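Long-range contacts in thiol peroxidase (Mycobacterium tuberculosis, PDB 1XVQ), which probably reduces hydrogen peroxide and organic hydroperoxides to water and alcohols with electrons from thioredoxin, protecting the cell against oxidative stress: residues V47-P53 against L128-V134; P18-A24 against G139-T144; F67-A71 against Y156-L160. All coordinates share one frame. Residue numbers count along the deposited sequence, not the author numbering.

Contact 1 (V47-P53 against L128-V134)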
ATOM      1  N   VAL A  47      -1.097  -7.732   8.473  1.00 13.50           N
ATOM      2  CA  VAL A  47      -1.586  -7.138   7.248  1.00 12.01           C
ATOM      3  C   VAL A  47      -0.460  -6.505   6.460  1.00 13.54           C
ATOM      4  O   VAL A  47       0.379  -5.792   7.015  1.00 14.56           O
ATOM      5  CB  VAL A  47      -2.627  -6.021   7.543  1.00  9.37           C
ATOM      6  CG1 VAL A  47      -3.134  -5.399   6.244  1.00 11.36           C
ATOM      7  CG2 VAL A  47      -3.806  -6.608   8.308  1.00 15.76           C
ATOM      8  N   LEU A  48      -0.451  -6.789   5.167  1.00 11.50           N
ATOM      9  CA  LEU A  48       0.531  -6.190   4.267  1.00 12.35           C
ATOM     10  C   LEU A  48      -0.224  -5.166   3.420  1.00 10.44           C
ATOM     11  O   LEU A  48      -1.131  -5.537   2.675  1.00 11.43           O
ATOM     12  CB  LEU A  48       1.153  -7.245   3.323  1.00 14.05           C
ATOM     13  CG  LEU A  48       1.835  -6.626   2.074  1.00 17.96           C
ATOM     14  CD1 LEU A  48       2.980  -5.767   2.551  1.00 19.54           C
ATOM     15  CD2 LEU A  48       2.330  -7.716   1.089  1.00 22.58           C
ATOM     16  N   LEU A  49       0.108  -3.876   3.572  1.00 10.31           N
ATOM     17  CA  LEU A  49      -0.489  -2.838   2.737  1.00  8.74           C
ATOM     18  C   LEU A  49       0.531  -2.632   1.618  1.00  8.21           C
ATOM     19  O   LEU A  49       1.630  -2.103   1.851  1.00  9.09           O
ATOM     20  CB  LEU A  49      -0.659  -1.522   3.507  1.00  9.23           C
ATOM     21  CG  LEU A  49      -1.496  -1.630   4.777  1.00 12.06           C
ATOM     22  CD1 LEU A  49      -1.428  -0.282   5.531  1.00 11.57           C
ATOM     23  CD2 LEU A  49      -2.936  -1.997   4.398  1.00 10.36           C
ATOM     24  N   ASN A  50       0.155  -3.054   0.413  1.00 10.08           N
ATOM     25  CA  ASN A  50       1.029  -2.984  -0.763  1.00 10.33           C
ATOM     26  C   ASN A  50       0.397  -1.827  -1.503  1.00  9.18           C
ATOM     27  O   ASN A  50      -0.653  -1.945  -2.103  1.00 10.92           O
ATOM     28  CB  ASN A  50       0.897  -4.301  -1.533  1.00 10.86           C
ATOM     29  CG  ASN A  50       2.112  -4.646  -2.344  1.00 15.01           C
ATOM     30  OD1 ASN A  50       2.154  -5.721  -2.958  1.00 18.75           O
ATOM     31  ND2 ASN A  50       3.107  -3.773  -2.364  1.00 10.56           N
ATOM     32  N   ILE A  51       1.069  -0.697  -1.429  1.00  8.54           N
ATOM     33  CA  ILE A  51       0.538   0.557  -1.953  1.00  7.30           C
ATOM     34  C   ILE A  51       1.097   0.973  -3.290  1.00  8.23           C
ATOM     35  O   ILE A  51       2.329   1.015  -3.467  1.00  9.95           O
ATOM     36  CB  ILE A  51       0.814   1.643  -0.930  1.00  6.81           C
ATOM     37  CG1 ILE A  51       0.283   1.181   0.437  1.00  7.71           C
ATOM     38  CG2 ILE A  51       0.127   2.991  -1.366  1.00  7.09           C
ATOM     39  CD1 ILE A  51       0.881   1.985   1.625  1.00  9.10           C
ATOM     40  N   PHE A  52       0.201   1.322  -4.213  1.00  9.88           N
ATOM     41  CA  PHE A  52       0.608   1.696  -5.575  1.00 11.77           C
ATOM     42  C   PHE A  52      -0.020   2.964  -6.161  1.00 10.63           C
ATOM     43  O   PHE A  52      -1.148   3.334  -5.831  1.00 10.74           O
ATOM     44  CB  PHE A  52       0.212   0.612  -6.573  1.00 12.60           C
ATOM     45  CG  PHE A  52       0.721  -0.763  -6.244  1.00 13.83           C
ATOM     46  CD1 PHE A  52       1.784  -1.304  -6.956  1.00 15.24           C
ATOM     47  CD2 PHE A  52       0.106  -1.530  -5.254  1.00 16.22           C
ATOM     48  CE1 PHE A  52       2.238  -2.608  -6.692  1.00 16.38           C
ATOM     49  CE2 PHE A  52       0.548  -2.830  -4.981  1.00 20.75           C
ATOM     50  CZ  PHE A  52       1.623  -3.370  -5.707  1.00 14.84           C
ATOM     51  N   PRO A  53       0.706   3.623  -7.069  1.00  9.46           N
ATOM     52  CA  PRO A  53       0.150   4.826  -7.700  1.00 12.71           C
ATOM     53  C   PRO A  53      -1.059   4.343  -8.500  1.00 12.99           C
ATOM     54  O   PRO A  53      -2.077   5.025  -8.592  1.00 12.87           O
ATOM     55  CB  PRO A  53       1.285   5.314  -8.586  1.00 13.74           C
ATOM     56  CG  PRO A  53       2.522   4.935  -7.781  1.00 12.85           C
ATOM     57  CD  PRO A  53       2.186   3.573  -7.206  1.00 12.28           C
ATOM     58  N   LEU A 128      -1.254   7.563  -4.711  1.00  7.28           N
ATOM     59  CA  LEU A 128      -0.430   7.105  -3.601  1.00  9.14           C
ATOM     60  C   LEU A 128       0.926   6.658  -4.114  1.00  8.02           C
ATOM     61  O   LEU A 128       1.003   5.997  -5.140  1.00 12.65           O
ATOM     62  CB  LEU A 128      -1.080   5.896  -2.932  1.00  8.32           C
ATOM     63  CG  LEU A 128      -2.540   6.141  -2.577  1.00  6.78           C
ATOM     64  CD1 LEU A 128      -2.989   4.927  -1.720  1.00  8.63           C
ATOM     65  CD2 LEU A 128      -2.715   7.469  -1.755  1.00  9.56           C
ATOM     66  N   ALA A 129       1.985   7.006  -3.391  1.00  9.24           N
ATOM     67  CA  ALA A 129       3.332   6.592  -3.819  1.00 10.59           C
ATOM     68  C   ALA A 129       3.568   5.100  -3.585  1.00 13.43           C
ATOM     69  O   ALA A 129       2.941   4.485  -2.695  1.00 11.94           O
ATOM     70  CB  ALA A 129       4.384   7.381  -3.064  1.00 10.29           C
ATOM     71  N   ARG A 130       4.472   4.514  -4.375  1.00  9.60           N
ATOM     72  CA  ARG A 130       4.806   3.091  -4.187  1.00  9.32           C
ATOM     73  C   ARG A 130       5.383   2.942  -2.759  1.00  9.96           C
ATOM     74  O   ARG A 130       6.359   3.599  -2.381  1.00 10.77           O
ATOM     75  CB  ARG A 130       5.853   2.638  -5.188  1.00  8.78           C
ATOM     76  CG  ARG A 130       6.088   1.113  -5.119  1.00 14.34           C
ATOM     77  CD  ARG A 130       4.921   0.320  -5.714  1.00 15.13           C
ATOM     78  NE  ARG A 130       5.135  -1.132  -5.608  1.00 14.88           N
ATOM     79  CZ  ARG A 130       4.686  -1.898  -4.613  1.00 17.87           C
ATOM     80  NH1 ARG A 130       3.972  -1.378  -3.601  1.00 12.83           N
ATOM     81  NH2 ARG A 130       4.959  -3.200  -4.612  1.00 18.59           N
ATOM     82  N   ALA A 131       4.780   2.069  -1.965  1.00  9.97           N
ATOM     83  CA  ALA A 131       5.212   1.925  -0.585  1.00 10.36           C
ATOM     84  C   ALA A 131       4.700   0.619  -0.022  1.00  7.79           C
ATOM     85  O   ALA A 131       3.779   0.012  -0.561  1.00  8.92           O
ATOM     86  CB  ALA A 131       4.639   3.074   0.234  1.00  7.70           C
ATOM     87  N   ILE A 132       5.317   0.210   1.073  1.00 10.09           N
ATOM     88  CA  ILE A 132       4.920  -1.005   1.758  1.00 10.22           C
ATOM     89  C   ILE A 132       4.811  -0.718   3.240  1.00  9.71           C
ATOM     90  O   ILE A 132       5.698  -0.112   3.839  1.00 10.35           O
ATOM     91  CB  ILE A 132       5.943  -2.163   1.522  1.00 12.00           C
ATOM     92  CG1 ILE A 132       5.750  -2.733   0.095  1.00 14.00           C
ATOM     93  CG2 ILE A 132       5.735  -3.268   2.547  1.00 13.17           C
ATOM     94  CD1 ILE A 132       6.787  -3.802  -0.327  1.00 26.00           C
ATOM     95  N   VAL A 133       3.691  -1.123   3.833  1.00 10.64           N
ATOM     96  CA  VAL A 133       3.543  -0.981   5.271  1.00  8.48           C
ATOM     97  C   VAL A 133       3.078  -2.328   5.780  1.00  8.57           C
ATOM     98  O   VAL A 133       2.116  -2.872   5.272  1.00 11.45           O
ATOM     99  CB  VAL A 133       2.497   0.096   5.658  1.00 11.49           C
ATOM    100  CG1 VAL A 133       2.233   0.046   7.178  1.00 12.59           C
ATOM    101  CG2 VAL A 133       3.007   1.467   5.251  1.00 11.64           C
ATOM    102  N   VAL A 134       3.785  -2.858   6.775  1.00 10.63           N
ATOM    103  CA  VAL A 134       3.404  -4.133   7.379  1.00 10.13           C
ATOM    104  C   VAL A 134       2.882  -3.857   8.771  1.00 10.59           C
ATOM    105  O   VAL A 134       3.516  -3.149   9.569  1.00  9.80           O
ATOM    106  CB  VAL A 134       4.594  -5.124   7.475  1.00 11.55           C
ATOM    107  CG1 VAL A 134       4.152  -6.411   8.232  1.00 14.60           C
ATOM    108  CG2 VAL A 134       5.076  -5.476   6.067  1.00 13.73           C
TER
HETATM  109  O   HOH W   1      -2.752   5.407  -6.038  1.00  8.66           O

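Contact 2 (P18-A24 against G139-T144)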
ATOM      1  N   PRO A  18       3.760   5.959   9.054  1.00 12.69           N
ATOM      2  CA  PRO A  18       3.596   5.777  10.503  1.00 12.84           C
ATOM      3  C   PRO A  18       4.820   5.124  11.115  1.00 13.16           C
ATOM      4  O   PRO A  18       5.444   4.261  10.497  1.00 14.24           O
ATOM      5  CB  PRO A  18       2.348   4.899  10.612  1.00 13.86           C
ATOM      6  CG  PRO A  18       2.375   4.119   9.321  1.00 13.75           C
ATOM      7  CD  PRO A  18       2.818   5.136   8.286  1.00 13.62           C
ATOM      8  N   ALA A  19       5.170   5.546  12.327  1.00 13.05           N
ATOM      9  CA  ALA A  19       6.351   5.003  12.990  1.00 15.53           C
ATOM     10  C   ALA A  19       6.275   3.515  13.315  1.00 16.65           C
ATOM     11  O   ALA A  19       5.232   3.005  13.743  1.00 15.24           O
ATOM     12  CB  ALA A  19       6.648   5.795  14.277  1.00 17.65           C
ATOM     13  N   VAL A  20       7.389   2.831  13.090  1.00 16.69           N
ATOM     14  CA  VAL A  20       7.510   1.414  13.389  1.00 16.08           C
ATOM     15  C   VAL A  20       7.428   1.259  14.902  1.00 14.56           C
ATOM     16  O   VAL A  20       8.074   2.007  15.629  1.00 19.71           O
ATOM     17  CB  VAL A  20       8.857   0.862  12.878  1.00 17.21           C
ATOM     18  CG1 VAL A  20       9.143  -0.516  13.509  1.00 19.13           C
ATOM     19  CG2 VAL A  20       8.800   0.746  11.352  1.00 16.29           C
ATOM     20  N   GLY A  21       6.596   0.330  15.359  1.00 15.25           N
ATOM     21  CA  GLY A  21       6.426   0.094  16.788  1.00 17.22           C
ATOM     22  C   GLY A  21       5.175   0.722  17.384  1.00 18.95           C
ATOM     23  O   GLY A  21       4.752   0.364  18.494  1.00 24.24           O
ATOM     24  N   SER A  22       4.565   1.646  16.654  1.00 17.81           N
ATOM     25  CA  SER A  22       3.348   2.329  17.112  1.00 18.53           C
ATOM     26  C   SER A  22       2.118   1.729  16.454  1.00 16.95           C
ATOM     27  O   SER A  22       2.215   1.076  15.402  1.00 15.09           O
ATOM     28  CB  SER A  22       3.420   3.823  16.764  1.00 21.23           C
ATOM     29  OG  SER A  22       3.356   4.027  15.360  1.00 31.97           O
ATOM     30  N   PRO A  23       0.931   1.939  17.059  1.00 15.39           N
ATOM     31  CA  PRO A  23      -0.320   1.406  16.507  1.00 14.46           C
ATOM     32  C   PRO A  23      -0.546   1.941  15.093  1.00 13.17           C
ATOM     33  O   PRO A  23      -0.378   3.135  14.813  1.00 14.85           O
ATOM     34  CB  PRO A  23      -1.388   1.923  17.476  1.00 15.74           C
ATOM     35  CG  PRO A  23      -0.632   2.116  18.775  1.00 17.66           C
ATOM     36  CD  PRO A  23       0.681   2.695  18.304  1.00 19.47           C
ATOM     37  N   ALA A  24      -0.940   1.049  14.199  1.00 14.05           N
ATOM     38  CA  ALA A  24      -1.170   1.472  12.839  1.00 15.24           C
ATOM     39  C   ALA A  24      -2.394   2.382  12.806  1.00 15.13           C
ATOM     40  O   ALA A  24      -3.411   2.130  13.470  1.00 13.06           O
ATOM     41  CB  ALA A  24      -1.386   0.270  11.943  1.00 14.84           C
ATOM     42  N   GLY A 139      -1.303  -5.340  15.923  1.00 19.38           N
ATOM     43  CA  GLY A 139      -1.817  -4.034  15.575  1.00 15.33           C
ATOM     44  C   GLY A 139      -0.806  -2.917  15.394  1.00 16.78           C
ATOM     45  O   GLY A 139      -1.174  -1.814  14.962  1.00 15.61           O
ATOM     46  N   ASN A 140       0.457  -3.168  15.722  1.00 14.05           N
ATOM     47  CA  ASN A 140       1.482  -2.129  15.581  1.00 12.67           C
ATOM     48  C   ASN A 140       2.163  -2.194  14.234  1.00 11.61           C
ATOM     49  O   ASN A 140       2.215  -3.247  13.624  1.00 13.19           O
ATOM     50  CB  ASN A 140       2.550  -2.260  16.664  1.00 15.32           C
ATOM     51  CG  ASN A 140       1.998  -2.003  18.038  1.00 23.61           C
ATOM     52  OD1 ASN A 140       1.176  -1.111  18.226  1.00 22.42           O
ATOM     53  ND2 ASN A 140       2.447  -2.782  19.012  1.00 28.95           N
ATOM     54  N   VAL A 141       2.660  -1.050  13.771  1.00 12.00           N
ATOM     55  CA  VAL A 141       3.367  -1.016  12.504  1.00 12.12           C
ATOM     56  C   VAL A 141       4.656  -1.799  12.715  1.00 12.34           C
ATOM     57  O   VAL A 141       5.395  -1.529  13.639  1.00 12.70           O
ATOM     58  CB  VAL A 141       3.678   0.441  12.111  1.00 11.99           C
ATOM     59  CG1 VAL A 141       4.582   0.482  10.881  1.00  7.56           C
ATOM     60  CG2 VAL A 141       2.349   1.173  11.773  1.00 11.79           C
ATOM     61  N   ALA A 142       4.906  -2.792  11.871  1.00 11.64           N
ATOM     62  CA  ALA A 142       6.121  -3.596  12.017  1.00 13.12           C
ATOM     63  C   ALA A 142       7.245  -3.206  11.058  1.00 15.23           C
ATOM     64  O   ALA A 142       8.434  -3.496  11.311  1.00 14.63           O
ATOM     65  CB  ALA A 142       5.781  -5.067  11.803  1.00 11.45           C
ATOM     66  N   TYR A 143       6.879  -2.568   9.951  1.00 13.83           N
ATOM     67  CA  TYR A 143       7.872  -2.211   8.941  1.00 12.50           C
ATOM     68  C   TYR A 143       7.286  -1.254   7.922  1.00 11.13           C
ATOM     69  O   TYR A 143       6.119  -1.374   7.569  1.00 10.69           O
ATOM     70  CB  TYR A 143       8.328  -3.481   8.206  1.00 13.59           C
ATOM     71  CG  TYR A 143       9.163  -3.239   6.952  1.00 12.89           C
ATOM     72  CD1 TYR A 143       8.560  -3.022   5.714  1.00 13.34           C
ATOM     73  CD2 TYR A 143      10.560  -3.232   7.022  1.00 18.74           C
ATOM     74  CE1 TYR A 143       9.327  -2.809   4.573  1.00 20.02           C
ATOM     75  CE2 TYR A 143      11.336  -3.020   5.894  1.00 17.16           C
ATOM     76  CZ  TYR A 143      10.715  -2.809   4.678  1.00 17.61           C
ATOM     77  OH  TYR A 143      11.490  -2.591   3.564  1.00 18.57           O
ATOM     78  N   THR A 144       8.102  -0.304   7.454  1.00 11.24           N
ATOM     79  CA  THR A 144       7.649   0.595   6.419  1.00 10.03           C
ATOM     80  C   THR A 144       8.761   0.869   5.414  1.00 10.22           C
ATOM     81  O   THR A 144       9.945   0.759   5.723  1.00 10.85           O
ATOM     82  CB  THR A 144       7.208   1.994   6.951  1.00 10.42           C
ATOM     83  OG1 THR A 144       8.347   2.698   7.488  1.00 14.35           O
ATOM     84  CG2 THR A 144       6.155   1.863   8.000  1.00  9.94           C
TER
HETATM   85  O   HOH W   2       8.000   4.472   9.384  1.00 18.96           O
HETATM   86  O   HOH W   3       2.943   0.571  20.421  1.00 37.01           O

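Contact 3 (F67-A71 against Y156-L160)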
ATOM      1  N   PHE A  67       5.905 -11.756  -4.425  1.00 32.68           N
ATOM      2  CA  PHE A  67       5.870 -11.116  -3.119  1.00 28.75           C
ATOM      3  C   PHE A  67       4.505 -11.288  -2.456  1.00 25.04           C
ATOM      4  O   PHE A  67       4.426 -11.665  -1.289  1.00 24.32           O
ATOM      5  CB  PHE A  67       6.158  -9.631  -3.259  1.00 27.37           C
ATOM      6  CG  PHE A  67       6.037  -8.878  -1.975  1.00 21.27           C
ATOM      7  CD1 PHE A  67       6.871  -9.175  -0.895  1.00 20.86           C
ATOM      8  CD2 PHE A  67       5.140  -7.822  -1.862  1.00 21.79           C
ATOM      9  CE1 PHE A  67       6.822  -8.429   0.268  1.00 21.11           C
ATOM     10  CE2 PHE A  67       5.086  -7.066  -0.694  1.00 22.60           C
ATOM     11  CZ  PHE A  67       5.921  -7.362   0.363  1.00 19.36           C
ATOM     12  N   ASP A  68       3.434 -10.999  -3.191  1.00 23.88           N
ATOM     13  CA  ASP A  68       2.093 -11.132  -2.622  1.00 24.17           C
ATOM     14  C   ASP A  68       1.812 -12.574  -2.187  1.00 25.03           C
ATOM     15  O   ASP A  68       1.164 -12.822  -1.171  1.00 22.04           O
ATOM     16  CB  ASP A  68       1.026 -10.691  -3.627  1.00 24.68           C
ATOM     17  CG  ASP A  68       0.969  -9.171  -3.796  1.00 24.16           C
ATOM     18  OD1 ASP A  68       1.462  -8.459  -2.900  1.00 27.23           O
ATOM     19  OD2 ASP A  68       0.420  -8.708  -4.812  1.00 30.32           O
ATOM     20  N   GLU A  69       2.304 -13.530  -2.961  1.00 26.46           N
ATOM     21  CA  GLU A  69       2.076 -14.924  -2.624  1.00 29.63           C
ATOM     22  C   GLU A  69       2.859 -15.343  -1.391  1.00 28.69           C
ATOM     23  O   GLU A  69       2.325 -16.037  -0.527  1.00 31.50           O
ATOM     24  CB  GLU A  69       2.382 -15.810  -3.837  1.00 32.88           C
ATOM     25  CG  GLU A  69       1.304 -15.663  -4.913  1.00 39.43           C
ATOM     26  CD  GLU A  69       1.490 -16.578  -6.114  1.00 43.78           C
ATOM     27  OE1 GLU A  69       0.570 -16.610  -6.965  1.00 48.56           O
ATOM     28  OE2 GLU A  69       2.541 -17.250  -6.212  1.00 45.84           O
ATOM     29  N   ARG A  70       4.113 -14.913  -1.283  1.00 29.07           N
ATOM     30  CA  ARG A  70       4.904 -15.245  -0.105  1.00 26.95           C
ATOM     31  C   ARG A  70       4.267 -14.592   1.131  1.00 28.45           C
ATOM     32  O   ARG A  70       4.148 -15.211   2.190  1.00 24.99           O
ATOM     33  CB  ARG A  70       6.343 -14.742  -0.262  1.00 29.10           C
ATOM     34  CG  ARG A  70       7.117 -15.417  -1.395  1.00 36.24           C
ATOM     35  CD  ARG A  70       8.503 -14.829  -1.573  1.00 41.69           C
ATOM     36  NE  ARG A  70       9.177 -15.340  -2.769  1.00 45.20           N
ATOM     37  CZ  ARG A  70       9.474 -16.622  -2.968  1.00 50.24           C
ATOM     38  NH1 ARG A  70       9.157 -17.528  -2.047  1.00 49.29           N
ATOM     39  NH2 ARG A  70      10.088 -17.001  -4.087  1.00 51.03           N
ATOM     40  N   ALA A  71       3.843 -13.340   0.983  1.00 22.45           N
ATOM     41  CA  ALA A  71       3.246 -12.620   2.101  1.00 23.31           C
ATOM     42  C   ALA A  71       1.998 -13.339   2.600  1.00 20.74           C
ATOM     43  O   ALA A  71       1.821 -13.549   3.807  1.00 23.45           O
ATOM     44  CB  ALA A  71       2.914 -11.183   1.665  1.00 21.28           C
ATOM     45  N   TYR A 156      11.558  -6.117  -1.099  1.00 19.75           N
ATOM     46  CA  TYR A 156      10.651  -7.190  -0.711  1.00 19.64           C
ATOM     47  C   TYR A 156      11.209  -8.115   0.358  1.00 20.61           C
ATOM     48  O   TYR A 156      10.467  -8.631   1.196  1.00 17.40           O
ATOM     49  CB  TYR A 156      10.261  -8.014  -1.940  1.00 19.79           C
ATOM     50  CG  TYR A 156       9.460  -7.230  -2.962  1.00 21.73           C
ATOM     51  CD1 TYR A 156       8.250  -6.630  -2.611  1.00 22.64           C
ATOM     52  CD2 TYR A 156       9.910  -7.090  -4.279  1.00 29.56           C
ATOM     53  CE1 TYR A 156       7.507  -5.915  -3.536  1.00 24.60           C
ATOM     54  CE2 TYR A 156       9.173  -6.370  -5.225  1.00 26.19           C
ATOM     55  CZ  TYR A 156       7.972  -5.785  -4.840  1.00 28.26           C
ATOM     56  OH  TYR A 156       7.237  -5.070  -5.757  1.00 29.60           O
ATOM     57  N   GLU A 157      12.517  -8.334   0.315  1.00 20.04           N
ATOM     58  CA  GLU A 157      13.152  -9.230   1.275  1.00 19.85           C
ATOM     59  C   GLU A 157      13.002  -8.744   2.708  1.00 18.69           C
ATOM     60  O   GLU A 157      12.652  -9.529   3.611  1.00 18.40           O
ATOM     61  CB  GLU A 157      14.633  -9.392   0.929  1.00 21.61           C
ATOM     62  CG  GLU A 157      15.364 -10.409   1.769  1.00 29.89           C
ATOM     63  CD  GLU A 157      16.810 -10.603   1.321  1.00 36.74           C
ATOM     64  OE1 GLU A 157      17.511 -11.436   1.932  1.00 39.33           O
ATOM     65  OE2 GLU A 157      17.238  -9.929   0.355  1.00 40.22           O
ATOM     66  N   ALA A 158      13.268  -7.456   2.924  1.00 17.44           N
ATOM     67  CA  ALA A 158      13.164  -6.874   4.267  1.00 18.53           C
ATOM     68  C   ALA A 158      11.721  -6.891   4.757  1.00 15.08           C
ATOM     69  O   ALA A 158      11.470  -7.164   5.923  1.00 17.61           O
ATOM     70  CB  ALA A 158      13.686  -5.456   4.266  1.00 17.71           C
ATOM     71  N   ALA A 159      10.776  -6.597   3.870  1.00 16.95           N
ATOM     72  CA  ALA A 159       9.345  -6.607   4.242  1.00 14.58           C
ATOM     73  C   ALA A 159       8.928  -8.015   4.666  1.00 13.81           C
ATOM     74  O   ALA A 159       8.194  -8.196   5.638  1.00 15.32           O
ATOM     75  CB  ALA A 159       8.464  -6.142   3.059  1.00 13.11           C
ATOM     76  N   LEU A 160       9.416  -9.023   3.939  1.00 14.67           N
ATOM     77  CA  LEU A 160       9.084 -10.409   4.272  1.00 14.87           C
ATOM     78  C   LEU A 160       9.672 -10.818   5.622  1.00 17.10           C
ATOM     79  O   LEU A 160       9.033 -11.555   6.376  1.00 17.28           O
ATOM     80  CB  LEU A 160       9.542 -11.345   3.147  1.00 18.56           C
ATOM     81  CG  LEU A 160       8.714 -11.249   1.846  1.00 21.71           C
ATOM     82  CD1 LEU A 160       9.291 -12.187   0.795  1.00 21.05           C
ATOM     83  CD2 LEU A 160       7.257 -11.638   2.110  1.00 21.23           C
TER

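Contact 1 (V47-P53 against L128-V134)
Alternate pairs of an antiparallel sheet carry its hydrogen bonds, here two. Leu-49 and Val-133 exchange bonds both ways, Leu-49 N to Val-133 O at 2.8 Å and Val-133 N to Leu-49 O at 3.0 Å; Ile-51 and Ala-131 do likewise, Ile-51 N to Ala-131 O at 2.9 Å and Ala-131 N to Ile-51 O at 3.1 Å. Ile-51 O accepts a further bond (2.9 Å) from NH1 of Arg-130, just before Ala-131. So tethered, the guanidinium lies nearly flat on Phe-52, with Arg-130 CZ 3.8 Å from the ring centroid, a cation-pi stack, while Arg-130 NH2 bonds to the hydroxyl of Tyr-156. Where the strand pairing ends, a water donates to Phe-52 O (2.6 Å) and Pro-53 O (2.7 Å) and accepts from Leu-128 N (2.9 Å). Strands 47-51 and 131-135 are the two central strands of the thioredoxin-fold sheet; the axes of 47-51 and 131-134 approach to 4.8 Å at 169°, antiparallel. Pro-53 opens the PxxxTxxC signature of peroxiredoxins, which closes at Cys-60, the predicted sulfenic acid-forming cysteine; the Phe-52 side chain is about 9 Å from that of Cys-60. Successive side chains go to opposite faces. On one, Leu-48 CD1 meets Ile-132 CG2 at 3.7 Å and Val-134 CG2 at 4.1 Å, beneath helices 62-73 and 156-165. On the other, Leu-49 CD1 packs on Val-133 CB (3.9 Å), and Ile-51, with more area covered than any other residue here, reaches Val-133 CG2 through CD1 (4.2 Å) and Leu-128 CB through CG2 (3.5 Å).

Contact 2 (P18-A24 against G139-T144)
Pro-18 starts the approach with its ring, CG resting 3.8 Å from Val-141 CG2, while a water bridges its carbonyl to Thr-144, which like Val-141 points its CB toward the loop: the water lies 2.8 Å from Pro-18 O and 2.6 Å from Thr-144 OG1. Ala-19 then begins a type II turn that ends at Ser-22. Its carbonyl is held twice, by Ser-22 N at 3.3 Å and by Ser-22 OG at 2.7 Å. Within the turn, Val-20 leans on the strand, its CG2 4.3 Å from Val-141 CG1 and 3.9 Å from Tyr-143 CA. Gly-21 takes the third position, where a positive phi of 101° suits glycine, and its amide points at the strand: Gly-21 N to Val-141 O, 2.8 Å. A second water links Gly-21 O (2.7 Å) with Asn-140 OD1 (3.3 Å). Ser-22 returns the favour, receiving Val-141 N on its O at 2.7 Å. Both polar groups of the Val-141 backbone are thereby satisfied by the turn. This illustrates how an irregular segment can dress the edge of a sheet: 141-146 is the outermost strand of the thioredoxin-fold sheet within this chain, and the loop lies along its outer edge. On the side toward 131-135, Ala-142 and Tyr-143 both face Val-134, a classic beta bulge. Pro-23, lacking an amide proton, forms a single backbone bridge with Asn-140, their CA atoms 4.1 Å apart. At Ala-24 the amide bonds to Gly-139 O, N to O 3.0 Å, and the methyl CB touches Val-141 CG2 at 3.8 Å.

Contact 3 (F67-A71 against Y156-L160)
Phe-67, Leu-160 and Tyr-156 account for most of the area buried where two helical segments run side by side, their axes 10.8 Å apart and only 12° from parallel. With the backbones this far apart, side chains must fill the gap, and Phe-67 contributes the largest share. Its CB points at the partner helix, and its t rotamer carries the ring into the space between the helices. There Phe-67 CG comes within 3.2 Å of Tyr-156 CD1, the two rings meeting obliquely with planes at 40° and centroids 4.4 Å apart. The methylene joins in as well: Phe-67 CB sits over the face of the tyrosine, 4.1 Å from the Tyr-156 ring centroid, a CH-pi contact. The far end of the phenyl ring reaches Ala-159, CZ to CB 3.9 Å, a small residue that leaves it room. One turn on from Tyr-156, Leu-160 closes the outer side. Its CD2 lies 3.7 Å from Phe-67 CE1 and 4.4 Å from Ala-71 CB, while its CD1 packs against the aliphatic part of Arg-70 (Leu-160 CD1 to Arg-70 CD, 3.6 Å) at the solvent margin. The two segments are thus joined by apolar and aromatic contacts. Helices 62-73 and 156-165 lie on the same face of the thioredoxin-fold sheet. Beneath them, Phe-67 rests on Leu-48 and Asn-50 of strand 47-51 and on Ile-132 of strand 131-135; Ile-132 also touches Tyr-156 and Ala-159, and Ala-159 extends the packing to Tyr-143 of strand 141-146.

Read from the N terminus, the chain opens contact 2 at 18-24, contact 1 at 47-53 and contact 3 at 67-71. Contact 1 closes first, at 128-134, bringing the two central strands together; contact 2 closes next, at 139-144, so contact 1 nests within its loop. Contact 3 closes last, at 156-160, and crosses both. Adjacent strands 131-135 and 141-146 couple contacts 1 and 2 directly: Val-134 O lies 2.7 Å from Ala-142 N. Contact 3 lies on the sheet through Leu-48 and Tyr-143. Together the three unite the N-terminal loop, the sheet and two helices, showing how a thioredoxin fold brings distant sequence together.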